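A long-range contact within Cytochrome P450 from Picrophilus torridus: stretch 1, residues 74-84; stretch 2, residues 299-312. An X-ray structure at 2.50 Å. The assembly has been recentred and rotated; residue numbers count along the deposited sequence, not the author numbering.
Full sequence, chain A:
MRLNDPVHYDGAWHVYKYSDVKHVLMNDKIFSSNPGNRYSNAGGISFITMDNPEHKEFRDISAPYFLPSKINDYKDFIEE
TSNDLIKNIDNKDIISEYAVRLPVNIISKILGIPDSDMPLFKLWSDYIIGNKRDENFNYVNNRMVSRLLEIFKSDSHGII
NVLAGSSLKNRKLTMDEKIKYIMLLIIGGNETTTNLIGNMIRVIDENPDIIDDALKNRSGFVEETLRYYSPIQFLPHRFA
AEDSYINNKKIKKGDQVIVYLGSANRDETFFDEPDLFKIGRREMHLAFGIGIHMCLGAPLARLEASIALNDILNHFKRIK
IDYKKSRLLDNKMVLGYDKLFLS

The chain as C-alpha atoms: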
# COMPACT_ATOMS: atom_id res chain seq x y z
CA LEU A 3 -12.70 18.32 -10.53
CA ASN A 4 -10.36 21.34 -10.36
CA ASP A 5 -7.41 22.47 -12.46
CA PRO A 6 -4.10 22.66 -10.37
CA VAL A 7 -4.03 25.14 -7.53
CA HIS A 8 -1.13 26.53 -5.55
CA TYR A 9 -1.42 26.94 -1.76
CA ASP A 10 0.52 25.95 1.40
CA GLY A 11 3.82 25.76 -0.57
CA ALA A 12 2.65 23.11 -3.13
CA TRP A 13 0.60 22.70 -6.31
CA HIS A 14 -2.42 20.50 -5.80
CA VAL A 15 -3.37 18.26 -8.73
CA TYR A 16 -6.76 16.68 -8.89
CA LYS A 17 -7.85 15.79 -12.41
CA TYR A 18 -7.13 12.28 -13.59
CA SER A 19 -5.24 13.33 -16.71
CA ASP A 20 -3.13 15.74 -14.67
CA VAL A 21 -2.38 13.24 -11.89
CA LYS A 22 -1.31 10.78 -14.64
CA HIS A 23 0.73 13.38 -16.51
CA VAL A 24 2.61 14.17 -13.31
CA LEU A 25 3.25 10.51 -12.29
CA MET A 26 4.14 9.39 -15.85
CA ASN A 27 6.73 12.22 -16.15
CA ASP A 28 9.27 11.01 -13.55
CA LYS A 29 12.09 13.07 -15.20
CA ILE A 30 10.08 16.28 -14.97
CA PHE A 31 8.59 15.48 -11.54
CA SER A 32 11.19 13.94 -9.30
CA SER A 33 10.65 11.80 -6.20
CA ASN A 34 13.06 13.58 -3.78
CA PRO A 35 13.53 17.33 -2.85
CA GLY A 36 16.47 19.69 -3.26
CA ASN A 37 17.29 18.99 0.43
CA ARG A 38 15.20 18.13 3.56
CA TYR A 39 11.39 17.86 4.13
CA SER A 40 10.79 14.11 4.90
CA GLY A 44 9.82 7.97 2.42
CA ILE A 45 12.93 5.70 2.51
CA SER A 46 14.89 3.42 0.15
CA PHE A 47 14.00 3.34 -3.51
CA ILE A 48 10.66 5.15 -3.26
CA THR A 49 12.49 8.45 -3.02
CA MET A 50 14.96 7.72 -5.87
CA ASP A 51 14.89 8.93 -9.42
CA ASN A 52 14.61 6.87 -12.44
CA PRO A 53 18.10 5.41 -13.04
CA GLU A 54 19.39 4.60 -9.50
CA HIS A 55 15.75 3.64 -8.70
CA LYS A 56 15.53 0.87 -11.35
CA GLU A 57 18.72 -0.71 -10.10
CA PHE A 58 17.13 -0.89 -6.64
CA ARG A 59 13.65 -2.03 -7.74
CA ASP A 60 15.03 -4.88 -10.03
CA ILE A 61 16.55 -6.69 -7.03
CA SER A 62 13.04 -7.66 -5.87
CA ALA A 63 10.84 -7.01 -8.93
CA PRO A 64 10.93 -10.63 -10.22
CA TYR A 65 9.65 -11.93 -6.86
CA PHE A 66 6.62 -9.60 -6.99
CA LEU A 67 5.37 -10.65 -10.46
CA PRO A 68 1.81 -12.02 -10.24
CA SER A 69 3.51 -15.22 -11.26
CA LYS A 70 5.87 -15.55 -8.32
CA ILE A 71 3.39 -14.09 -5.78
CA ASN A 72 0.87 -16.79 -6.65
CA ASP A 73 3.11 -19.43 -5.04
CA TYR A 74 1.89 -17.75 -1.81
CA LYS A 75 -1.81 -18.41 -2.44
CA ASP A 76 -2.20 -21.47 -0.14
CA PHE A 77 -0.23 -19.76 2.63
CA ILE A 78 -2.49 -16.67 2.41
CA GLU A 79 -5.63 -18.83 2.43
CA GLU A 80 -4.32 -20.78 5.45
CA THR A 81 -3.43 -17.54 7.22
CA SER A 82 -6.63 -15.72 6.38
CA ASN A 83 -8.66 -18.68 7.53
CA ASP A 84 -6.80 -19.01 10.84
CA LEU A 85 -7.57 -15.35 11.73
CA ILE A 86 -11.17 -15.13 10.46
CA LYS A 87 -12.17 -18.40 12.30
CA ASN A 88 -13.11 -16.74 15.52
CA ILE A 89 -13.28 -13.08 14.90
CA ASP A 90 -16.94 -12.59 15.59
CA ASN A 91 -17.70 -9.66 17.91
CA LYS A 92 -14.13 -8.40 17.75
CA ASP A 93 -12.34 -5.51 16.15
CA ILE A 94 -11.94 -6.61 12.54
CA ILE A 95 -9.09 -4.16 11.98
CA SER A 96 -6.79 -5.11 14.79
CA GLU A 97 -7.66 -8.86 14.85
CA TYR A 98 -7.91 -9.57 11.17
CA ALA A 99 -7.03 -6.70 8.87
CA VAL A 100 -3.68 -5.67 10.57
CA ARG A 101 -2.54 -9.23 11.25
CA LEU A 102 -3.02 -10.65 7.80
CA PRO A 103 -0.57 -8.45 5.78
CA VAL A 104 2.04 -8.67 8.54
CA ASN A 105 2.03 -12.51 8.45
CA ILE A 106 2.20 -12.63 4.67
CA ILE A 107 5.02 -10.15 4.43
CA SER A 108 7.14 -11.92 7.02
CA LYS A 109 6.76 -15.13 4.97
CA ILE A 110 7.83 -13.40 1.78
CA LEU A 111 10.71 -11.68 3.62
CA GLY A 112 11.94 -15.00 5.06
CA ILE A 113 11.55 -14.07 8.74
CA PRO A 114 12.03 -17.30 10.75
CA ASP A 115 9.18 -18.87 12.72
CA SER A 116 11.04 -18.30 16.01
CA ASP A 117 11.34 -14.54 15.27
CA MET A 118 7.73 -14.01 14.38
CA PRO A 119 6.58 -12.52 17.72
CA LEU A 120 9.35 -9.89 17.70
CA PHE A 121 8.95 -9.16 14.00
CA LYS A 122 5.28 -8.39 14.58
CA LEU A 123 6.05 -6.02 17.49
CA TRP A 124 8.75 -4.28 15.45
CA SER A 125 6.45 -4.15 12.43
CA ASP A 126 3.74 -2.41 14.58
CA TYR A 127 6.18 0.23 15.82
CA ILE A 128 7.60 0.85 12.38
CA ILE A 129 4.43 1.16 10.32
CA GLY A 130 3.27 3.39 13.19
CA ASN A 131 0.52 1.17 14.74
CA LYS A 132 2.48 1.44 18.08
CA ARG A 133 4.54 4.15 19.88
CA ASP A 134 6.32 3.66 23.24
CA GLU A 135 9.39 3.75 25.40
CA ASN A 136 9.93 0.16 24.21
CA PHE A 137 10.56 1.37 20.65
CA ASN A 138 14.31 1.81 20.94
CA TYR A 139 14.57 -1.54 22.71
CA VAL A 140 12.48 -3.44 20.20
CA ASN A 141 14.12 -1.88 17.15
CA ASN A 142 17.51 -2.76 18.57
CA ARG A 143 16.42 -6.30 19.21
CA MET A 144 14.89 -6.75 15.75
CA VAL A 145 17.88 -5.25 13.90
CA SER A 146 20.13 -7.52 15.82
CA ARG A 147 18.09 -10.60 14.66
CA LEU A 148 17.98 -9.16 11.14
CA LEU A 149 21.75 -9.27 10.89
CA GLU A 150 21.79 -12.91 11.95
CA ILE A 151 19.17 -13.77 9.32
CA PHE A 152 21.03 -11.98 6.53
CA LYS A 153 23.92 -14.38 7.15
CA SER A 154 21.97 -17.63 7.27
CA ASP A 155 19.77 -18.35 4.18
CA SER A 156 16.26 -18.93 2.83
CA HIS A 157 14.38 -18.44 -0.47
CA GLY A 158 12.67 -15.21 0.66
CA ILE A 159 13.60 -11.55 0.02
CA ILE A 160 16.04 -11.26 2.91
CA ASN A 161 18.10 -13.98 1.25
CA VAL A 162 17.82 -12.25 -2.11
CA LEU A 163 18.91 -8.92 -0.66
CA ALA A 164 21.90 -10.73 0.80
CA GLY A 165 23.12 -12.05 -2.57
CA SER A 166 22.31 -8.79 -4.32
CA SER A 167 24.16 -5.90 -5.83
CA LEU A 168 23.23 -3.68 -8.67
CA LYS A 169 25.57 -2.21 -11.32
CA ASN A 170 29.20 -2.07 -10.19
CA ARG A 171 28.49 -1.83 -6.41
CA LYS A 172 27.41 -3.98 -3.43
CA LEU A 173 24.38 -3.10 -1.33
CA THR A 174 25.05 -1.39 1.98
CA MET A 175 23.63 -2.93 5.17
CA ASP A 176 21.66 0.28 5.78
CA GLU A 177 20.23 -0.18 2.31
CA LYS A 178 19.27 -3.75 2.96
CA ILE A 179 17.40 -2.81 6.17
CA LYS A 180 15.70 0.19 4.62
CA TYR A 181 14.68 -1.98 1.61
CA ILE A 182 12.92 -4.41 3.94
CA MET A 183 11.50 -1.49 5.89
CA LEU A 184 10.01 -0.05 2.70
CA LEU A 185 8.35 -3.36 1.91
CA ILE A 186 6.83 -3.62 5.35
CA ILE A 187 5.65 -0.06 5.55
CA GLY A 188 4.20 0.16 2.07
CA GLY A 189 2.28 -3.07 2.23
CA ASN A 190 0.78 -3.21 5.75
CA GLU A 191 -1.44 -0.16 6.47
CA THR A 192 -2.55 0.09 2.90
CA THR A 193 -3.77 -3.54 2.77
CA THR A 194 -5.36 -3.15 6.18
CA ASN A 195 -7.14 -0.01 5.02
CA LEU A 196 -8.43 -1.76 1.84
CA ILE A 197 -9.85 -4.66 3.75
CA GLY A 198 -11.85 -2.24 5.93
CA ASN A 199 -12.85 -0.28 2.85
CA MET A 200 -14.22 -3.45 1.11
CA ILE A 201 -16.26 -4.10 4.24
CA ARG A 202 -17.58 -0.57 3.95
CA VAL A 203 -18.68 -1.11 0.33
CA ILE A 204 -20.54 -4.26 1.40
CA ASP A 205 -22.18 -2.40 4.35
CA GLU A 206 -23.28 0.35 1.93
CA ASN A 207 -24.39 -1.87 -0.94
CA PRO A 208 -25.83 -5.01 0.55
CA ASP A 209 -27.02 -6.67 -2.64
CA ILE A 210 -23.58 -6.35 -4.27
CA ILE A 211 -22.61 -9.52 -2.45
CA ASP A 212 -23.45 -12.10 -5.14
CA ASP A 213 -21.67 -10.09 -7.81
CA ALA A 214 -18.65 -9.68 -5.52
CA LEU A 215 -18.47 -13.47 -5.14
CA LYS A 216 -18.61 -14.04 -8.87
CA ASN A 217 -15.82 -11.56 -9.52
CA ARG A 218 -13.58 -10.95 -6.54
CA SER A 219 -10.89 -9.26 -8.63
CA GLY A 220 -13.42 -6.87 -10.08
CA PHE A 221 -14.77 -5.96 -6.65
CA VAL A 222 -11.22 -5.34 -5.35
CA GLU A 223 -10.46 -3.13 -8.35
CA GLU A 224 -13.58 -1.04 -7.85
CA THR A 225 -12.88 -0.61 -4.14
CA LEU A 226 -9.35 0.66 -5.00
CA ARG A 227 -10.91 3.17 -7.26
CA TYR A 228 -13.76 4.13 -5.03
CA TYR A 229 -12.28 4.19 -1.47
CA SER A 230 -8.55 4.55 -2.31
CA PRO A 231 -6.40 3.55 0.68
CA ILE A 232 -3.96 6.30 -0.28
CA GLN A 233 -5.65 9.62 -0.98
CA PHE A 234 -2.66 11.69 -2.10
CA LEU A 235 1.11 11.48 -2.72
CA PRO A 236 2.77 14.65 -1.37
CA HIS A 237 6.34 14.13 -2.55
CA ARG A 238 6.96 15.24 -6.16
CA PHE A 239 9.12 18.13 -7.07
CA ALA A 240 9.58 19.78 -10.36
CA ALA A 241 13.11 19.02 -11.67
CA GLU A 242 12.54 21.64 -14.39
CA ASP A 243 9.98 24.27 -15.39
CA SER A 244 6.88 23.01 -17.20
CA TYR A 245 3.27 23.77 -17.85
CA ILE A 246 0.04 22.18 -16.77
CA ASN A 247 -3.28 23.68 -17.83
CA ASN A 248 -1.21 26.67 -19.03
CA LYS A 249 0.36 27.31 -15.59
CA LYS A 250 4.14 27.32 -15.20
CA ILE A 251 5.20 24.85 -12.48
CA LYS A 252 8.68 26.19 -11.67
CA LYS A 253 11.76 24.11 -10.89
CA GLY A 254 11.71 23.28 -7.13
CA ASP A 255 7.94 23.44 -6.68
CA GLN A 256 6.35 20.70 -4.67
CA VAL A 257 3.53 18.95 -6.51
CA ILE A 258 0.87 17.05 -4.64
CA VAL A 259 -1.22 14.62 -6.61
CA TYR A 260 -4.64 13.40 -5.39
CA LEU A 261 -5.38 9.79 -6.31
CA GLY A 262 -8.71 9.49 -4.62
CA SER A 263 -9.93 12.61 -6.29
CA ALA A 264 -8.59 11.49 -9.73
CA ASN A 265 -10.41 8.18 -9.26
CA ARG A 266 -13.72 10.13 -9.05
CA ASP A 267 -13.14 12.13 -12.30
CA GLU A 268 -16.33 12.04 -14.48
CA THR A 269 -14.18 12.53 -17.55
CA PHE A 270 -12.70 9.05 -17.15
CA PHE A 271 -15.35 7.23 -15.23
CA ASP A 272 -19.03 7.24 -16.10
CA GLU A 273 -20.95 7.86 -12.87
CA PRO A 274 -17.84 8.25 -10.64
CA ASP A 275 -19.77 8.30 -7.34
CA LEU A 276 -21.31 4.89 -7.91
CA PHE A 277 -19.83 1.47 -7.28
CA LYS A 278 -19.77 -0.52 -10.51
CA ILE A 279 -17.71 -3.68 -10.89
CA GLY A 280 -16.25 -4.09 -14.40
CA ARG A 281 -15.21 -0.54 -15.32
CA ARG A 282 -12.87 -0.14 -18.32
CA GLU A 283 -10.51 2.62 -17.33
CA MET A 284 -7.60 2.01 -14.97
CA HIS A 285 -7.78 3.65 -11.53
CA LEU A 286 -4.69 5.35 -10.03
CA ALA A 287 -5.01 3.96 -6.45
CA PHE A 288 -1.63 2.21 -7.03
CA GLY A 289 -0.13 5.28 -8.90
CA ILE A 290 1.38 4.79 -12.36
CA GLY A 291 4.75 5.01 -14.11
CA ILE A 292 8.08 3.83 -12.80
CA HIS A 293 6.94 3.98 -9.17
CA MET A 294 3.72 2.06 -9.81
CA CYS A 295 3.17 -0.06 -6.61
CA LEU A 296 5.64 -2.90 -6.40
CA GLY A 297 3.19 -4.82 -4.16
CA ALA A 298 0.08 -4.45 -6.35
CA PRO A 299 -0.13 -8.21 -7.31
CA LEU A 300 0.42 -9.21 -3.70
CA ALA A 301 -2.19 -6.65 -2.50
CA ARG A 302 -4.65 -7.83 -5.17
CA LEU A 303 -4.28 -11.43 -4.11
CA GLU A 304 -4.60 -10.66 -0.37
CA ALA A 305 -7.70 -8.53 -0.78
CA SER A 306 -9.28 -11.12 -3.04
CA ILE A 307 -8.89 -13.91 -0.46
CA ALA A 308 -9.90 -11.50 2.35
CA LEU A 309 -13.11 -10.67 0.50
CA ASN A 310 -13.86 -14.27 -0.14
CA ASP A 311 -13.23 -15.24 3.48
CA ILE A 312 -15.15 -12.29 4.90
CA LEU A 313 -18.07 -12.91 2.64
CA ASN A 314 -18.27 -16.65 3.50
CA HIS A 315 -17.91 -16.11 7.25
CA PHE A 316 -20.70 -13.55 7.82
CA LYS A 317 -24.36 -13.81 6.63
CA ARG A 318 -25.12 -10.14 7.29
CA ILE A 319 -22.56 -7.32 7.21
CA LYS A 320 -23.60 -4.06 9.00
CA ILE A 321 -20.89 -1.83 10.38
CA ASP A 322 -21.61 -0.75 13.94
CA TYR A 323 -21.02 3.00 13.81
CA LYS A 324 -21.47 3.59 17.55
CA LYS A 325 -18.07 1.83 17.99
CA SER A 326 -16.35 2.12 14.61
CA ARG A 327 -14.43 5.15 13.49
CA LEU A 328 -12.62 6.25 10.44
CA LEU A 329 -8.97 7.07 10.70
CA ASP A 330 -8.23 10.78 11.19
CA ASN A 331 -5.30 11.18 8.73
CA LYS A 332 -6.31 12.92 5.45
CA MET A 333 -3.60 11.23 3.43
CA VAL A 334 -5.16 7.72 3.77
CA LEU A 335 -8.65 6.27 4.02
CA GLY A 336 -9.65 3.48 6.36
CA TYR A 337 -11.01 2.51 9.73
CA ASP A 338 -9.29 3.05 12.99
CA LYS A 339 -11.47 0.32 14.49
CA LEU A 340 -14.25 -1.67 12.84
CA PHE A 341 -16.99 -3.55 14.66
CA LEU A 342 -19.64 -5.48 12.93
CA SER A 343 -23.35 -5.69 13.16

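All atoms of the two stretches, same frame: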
# COMPACT_ATOMS: atom_id res chain seq x y z
N TYR A 74 2.32 -18.03 -3.19
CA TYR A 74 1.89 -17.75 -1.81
C TYR A 74 0.40 -17.90 -1.58
O TYR A 74 -0.08 -17.67 -0.47
CB TYR A 74 2.37 -16.35 -1.32
CG TYR A 74 3.86 -16.29 -1.19
CD1 TYR A 74 4.65 -15.68 -2.17
CD2 TYR A 74 4.50 -16.91 -0.11
CE1 TYR A 74 6.03 -15.66 -2.07
CE2 TYR A 74 5.87 -16.90 0.00
CZ TYR A 74 6.64 -16.27 -0.98
OH TYR A 74 8.02 -16.29 -0.86
N LYS A 75 -0.35 -18.29 -2.60
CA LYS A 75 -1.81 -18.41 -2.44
C LYS A 75 -2.25 -19.35 -1.27
O LYS A 75 -3.06 -18.95 -0.41
CB LYS A 75 -2.47 -18.81 -3.77
CG LYS A 75 -3.99 -19.00 -3.72
CD LYS A 75 -4.46 -19.86 -4.90
CE LYS A 75 -5.29 -21.06 -4.41
NZ LYS A 75 -5.22 -22.23 -5.34
N ASP A 76 -1.73 -20.56 -1.20
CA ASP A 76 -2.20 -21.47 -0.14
C ASP A 76 -1.83 -20.93 1.27
O ASP A 76 -2.65 -20.99 2.22
CB ASP A 76 -1.74 -22.91 -0.36
CG ASP A 76 -2.39 -23.56 -1.61
OD1 ASP A 76 -2.73 -22.86 -2.58
OD2 ASP A 76 -2.58 -24.78 -1.63
N PHE A 77 -0.62 -20.39 1.39
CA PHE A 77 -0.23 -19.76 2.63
C PHE A 77 -1.17 -18.61 3.04
O PHE A 77 -1.51 -18.48 4.23
CB PHE A 77 1.22 -19.31 2.60
CG PHE A 77 1.65 -18.60 3.85
CD1 PHE A 77 1.90 -19.31 5.03
CD2 PHE A 77 1.76 -17.23 3.88
CE1 PHE A 77 2.27 -18.65 6.23
CE2 PHE A 77 2.13 -16.57 5.08
CZ PHE A 77 2.39 -17.29 6.24
N ILE A 78 -1.61 -17.79 2.08
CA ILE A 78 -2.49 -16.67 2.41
C ILE A 78 -3.89 -17.16 2.79
O ILE A 78 -4.48 -16.69 3.76
CB ILE A 78 -2.51 -15.58 1.30
CG1 ILE A 78 -1.13 -14.98 1.09
CG2 ILE A 78 -3.49 -14.47 1.62
CD1 ILE A 78 -1.01 -14.40 -0.25
N GLU A 79 -4.40 -18.14 2.06
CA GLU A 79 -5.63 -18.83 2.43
C GLU A 79 -5.57 -19.43 3.83
O GLU A 79 -6.47 -19.22 4.63
CB GLU A 79 -5.91 -19.96 1.44
CG GLU A 79 -6.88 -19.65 0.35
CD GLU A 79 -6.70 -20.56 -0.88
OE1 GLU A 79 -6.51 -21.81 -0.74
OE2 GLU A 79 -6.75 -20.02 -2.00
N GLU A 80 -4.54 -20.23 4.10
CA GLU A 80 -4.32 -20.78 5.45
C GLU A 80 -4.32 -19.64 6.47
O GLU A 80 -5.07 -19.68 7.43
CB GLU A 80 -2.99 -21.58 5.55
CG GLU A 80 -2.59 -21.95 7.02
CD GLU A 80 -1.13 -22.47 7.19
OE1 GLU A 80 -0.99 -23.62 7.69
OE2 GLU A 80 -0.15 -21.74 6.85
N THR A 81 -3.50 -18.62 6.25
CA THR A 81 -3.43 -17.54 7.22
C THR A 81 -4.79 -16.84 7.42
O THR A 81 -5.26 -16.62 8.56
CB THR A 81 -2.37 -16.53 6.84
OG1 THR A 81 -1.13 -17.22 6.70
CG2 THR A 81 -2.23 -15.48 7.89
N SER A 82 -5.41 -16.48 6.31
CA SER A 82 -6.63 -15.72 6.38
C SER A 82 -7.66 -16.53 7.14
O SER A 82 -8.40 -15.99 7.98
CB SER A 82 -7.10 -15.33 4.99
OG SER A 82 -8.42 -14.85 5.04
N ASN A 83 -7.67 -17.84 6.91
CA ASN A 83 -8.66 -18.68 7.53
C ASN A 83 -8.42 -18.79 9.01
O ASN A 83 -9.37 -18.70 9.78
CB ASN A 83 -8.77 -20.05 6.86
CG ASN A 83 -9.80 -20.94 7.53
OD1 ASN A 83 -9.46 -21.99 8.06
ND2 ASN A 83 -11.06 -20.50 7.56
N ASP A 84 -7.17 -18.95 9.41
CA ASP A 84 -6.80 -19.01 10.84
C ASP A 84 -7.32 -17.80 11.64
O ASP A 84 -7.83 -17.97 12.76
CB ASP A 84 -5.29 -19.08 10.99
CG ASP A 84 -4.73 -20.48 10.89
OD1 ASP A 84 -3.49 -20.60 10.97
OD2 ASP A 84 -5.51 -21.47 10.73
N PRO A 299 0.31 -6.79 -7.25
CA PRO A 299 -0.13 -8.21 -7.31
C PRO A 299 -0.29 -8.88 -5.97
O PRO A 299 -1.21 -9.65 -5.81
CB PRO A 299 1.00 -8.90 -8.09
CG PRO A 299 1.56 -7.85 -8.90
CD PRO A 299 1.49 -6.58 -8.11
N LEU A 300 0.57 -8.60 -5.00
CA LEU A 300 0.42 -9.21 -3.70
C LEU A 300 -0.83 -8.65 -3.04
O LEU A 300 -1.61 -9.43 -2.50
CB LEU A 300 1.63 -8.99 -2.79
CG LEU A 300 1.39 -9.54 -1.35
CD1 LEU A 300 1.04 -11.04 -1.35
CD2 LEU A 300 2.61 -9.31 -0.47
N ALA A 301 -1.01 -7.31 -3.08
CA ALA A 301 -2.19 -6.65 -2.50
C ALA A 301 -3.48 -7.17 -3.14
O ALA A 301 -4.45 -7.50 -2.45
CB ALA A 301 -2.10 -5.18 -2.62
N ARG A 302 -3.48 -7.30 -4.45
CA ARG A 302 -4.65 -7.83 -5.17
C ARG A 302 -5.00 -9.19 -4.68
O ARG A 302 -6.17 -9.46 -4.46
CB ARG A 302 -4.44 -7.88 -6.72
CG ARG A 302 -4.62 -6.51 -7.35
CD ARG A 302 -4.38 -6.46 -8.91
NE ARG A 302 -4.83 -5.20 -9.47
CZ ARG A 302 -4.03 -4.17 -9.74
NH1 ARG A 302 -2.72 -4.28 -9.52
NH2 ARG A 302 -4.53 -3.03 -10.22
N LEU A 303 -4.00 -10.05 -4.50
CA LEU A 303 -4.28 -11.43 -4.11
C LEU A 303 -4.74 -11.52 -2.64
O LEU A 303 -5.59 -12.36 -2.33
CB LEU A 303 -3.04 -12.30 -4.32
CG LEU A 303 -3.11 -13.80 -4.64
CD1 LEU A 303 -1.97 -14.54 -3.95
CD2 LEU A 303 -4.45 -14.55 -4.41
N GLU A 304 -4.16 -10.70 -1.75
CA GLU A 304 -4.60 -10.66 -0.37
C GLU A 304 -6.01 -10.14 -0.19
O GLU A 304 -6.74 -10.66 0.62
CB GLU A 304 -3.68 -9.78 0.49
CG GLU A 304 -2.42 -10.46 0.90
CD GLU A 304 -1.52 -9.60 1.73
OE1 GLU A 304 -1.94 -9.13 2.82
OE2 GLU A 304 -0.37 -9.42 1.29
N ALA A 305 -6.37 -9.09 -0.89
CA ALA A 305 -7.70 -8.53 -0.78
C ALA A 305 -8.72 -9.55 -1.31
O ALA A 305 -9.78 -9.82 -0.68
CB ALA A 305 -7.80 -7.23 -1.58
N SER A 306 -8.36 -10.16 -2.43
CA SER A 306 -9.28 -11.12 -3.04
C SER A 306 -9.63 -12.30 -2.09
O SER A 306 -10.80 -12.75 -2.03
CB SER A 306 -8.65 -11.65 -4.30
OG SER A 306 -9.29 -12.85 -4.65
N ILE A 307 -8.63 -12.79 -1.35
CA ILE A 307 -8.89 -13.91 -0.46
C ILE A 307 -9.64 -13.35 0.75
O ILE A 307 -10.56 -14.01 1.26
CB ILE A 307 -7.56 -14.63 -0.08
CG1 ILE A 307 -7.08 -15.56 -1.19
CG2 ILE A 307 -7.63 -15.34 1.27
CD1 ILE A 307 -5.52 -15.62 -1.26
N ALA A 308 -9.24 -12.14 1.21
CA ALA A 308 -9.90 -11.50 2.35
C ALA A 308 -11.38 -11.32 2.09
O ALA A 308 -12.21 -11.71 2.89
CB ALA A 308 -9.24 -10.15 2.72
N LEU A 309 -11.71 -10.74 0.94
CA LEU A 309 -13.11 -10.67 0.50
C LEU A 309 -13.79 -12.03 0.52
O LEU A 309 -14.82 -12.22 1.17
CB LEU A 309 -13.18 -10.10 -0.91
CG LEU A 309 -14.57 -9.77 -1.45
CD1 LEU A 309 -15.25 -8.55 -0.70
CD2 LEU A 309 -14.34 -9.46 -2.91
N ASN A 310 -13.22 -13.00 -0.17
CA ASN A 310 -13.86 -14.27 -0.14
C ASN A 310 -14.11 -14.80 1.30
O ASN A 310 -15.24 -15.22 1.65
CB ASN A 310 -13.08 -15.29 -0.97
CG ASN A 310 -13.90 -16.49 -1.28
OD1 ASN A 310 -13.38 -17.58 -1.41
ND2 ASN A 310 -15.20 -16.31 -1.37
N ASP A 311 -13.08 -14.78 2.12
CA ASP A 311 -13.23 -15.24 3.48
C ASP A 311 -14.22 -14.42 4.30
O ASP A 311 -14.95 -15.00 5.11
CB ASP A 311 -11.87 -15.23 4.19
CG ASP A 311 -11.02 -16.41 3.81
OD1 ASP A 311 -11.51 -17.33 3.09
OD2 ASP A 311 -9.86 -16.42 4.25
N ILE A 312 -14.25 -13.10 4.11
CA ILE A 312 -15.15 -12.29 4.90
C ILE A 312 -16.54 -12.60 4.42
O ILE A 312 -17.44 -12.81 5.18
CB ILE A 312 -14.85 -10.81 4.78
CG1 ILE A 312 -13.65 -10.43 5.62
CG2 ILE A 312 -16.07 -9.93 5.12
CD1 ILE A 312 -13.09 -9.06 5.17

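Two helices, 75-84 and 299-312, whose touching residues are at least 222 positions apart in sequence, pack side by side with their N-to-C directions 41° apart and their axes 10.0 Å apart at closest approach. The contact is small, burying 410 Å² summed over both sides, and it is chiefly apolar; no hydrogen bond crosses it. The backbones keep step along the contact, Ile78 facing Glu304, Glu79 facing Ile307 and Ser82 facing Ala308, with CA-CA distances of 6.9, 6.6 and 6.7 Å.

Knobs-into-holes packing forms the centre. Ile78, its CA-CB bond directed toward the second helix, fits among Leu300, Leu303, Glu304 and Ile307. Its CD1 lies 3.8 Å from CD1 of Leu303 and 4.1 Å from CD1 of Leu300, while its CG2 lies 3.7 Å from CD1 of Ile307. The m, t rotamer of Ile78 spreads these two methyls over different neighbours. Ile307 returns the arrangement, entering the hole made by Lys75, Ile78, Glu79 and Ser82; its CG2 is 3.8 Å from Ser82 CB. These two isoleucines lose the most surface to the opposing stretch, 79 and 75 Å², and their branched side chains present methyls to several residues at once. Leu300 starts sideways, but its end comes nearer and closes one side of the pocket around Ile78.

Longer polar side chains contribute their carbon portions. Lys75 CB lies 4.3 Å from Leu303 CD1, and the rest of the side chain leads away, leaving the amine outside the apolar contact; NZ makes a long salt bridge with Asp76 OD1, 3.8 Å away, within its own helix. Glu79 sets CG 4.4 Å from Ile307 CG1, so aliphatic carbon lines the hole. On the other helix, Glu304 CG approaches Ile78 CG2 at 4.2 Å, again offering a methylene to a methyl.

Polar groups meet toward the C-terminal ends of the stretches, where Ser82 and Asp311 both point their CA-CB bonds toward the opposing helix. The modelled separation of Ser82 OG and Asp311 OD2, 2.3 Å, is too short for a hydrogen bond and is a clash, so no attraction can be inferred from it; the serine hydroxyl is hydrogen-bonded elsewhere in the structure. Serine's short side chain suits this close approach of the helices, where its CB packs on Ile307.

Regular i to i+4 backbone hydrogen bonds hold both helices in shape, including Ser82 N to Ile78 O at 2.7 Å and Asp311 N to Ile307 O at 2.8 Å. Each joins successive turns that carry contact residues.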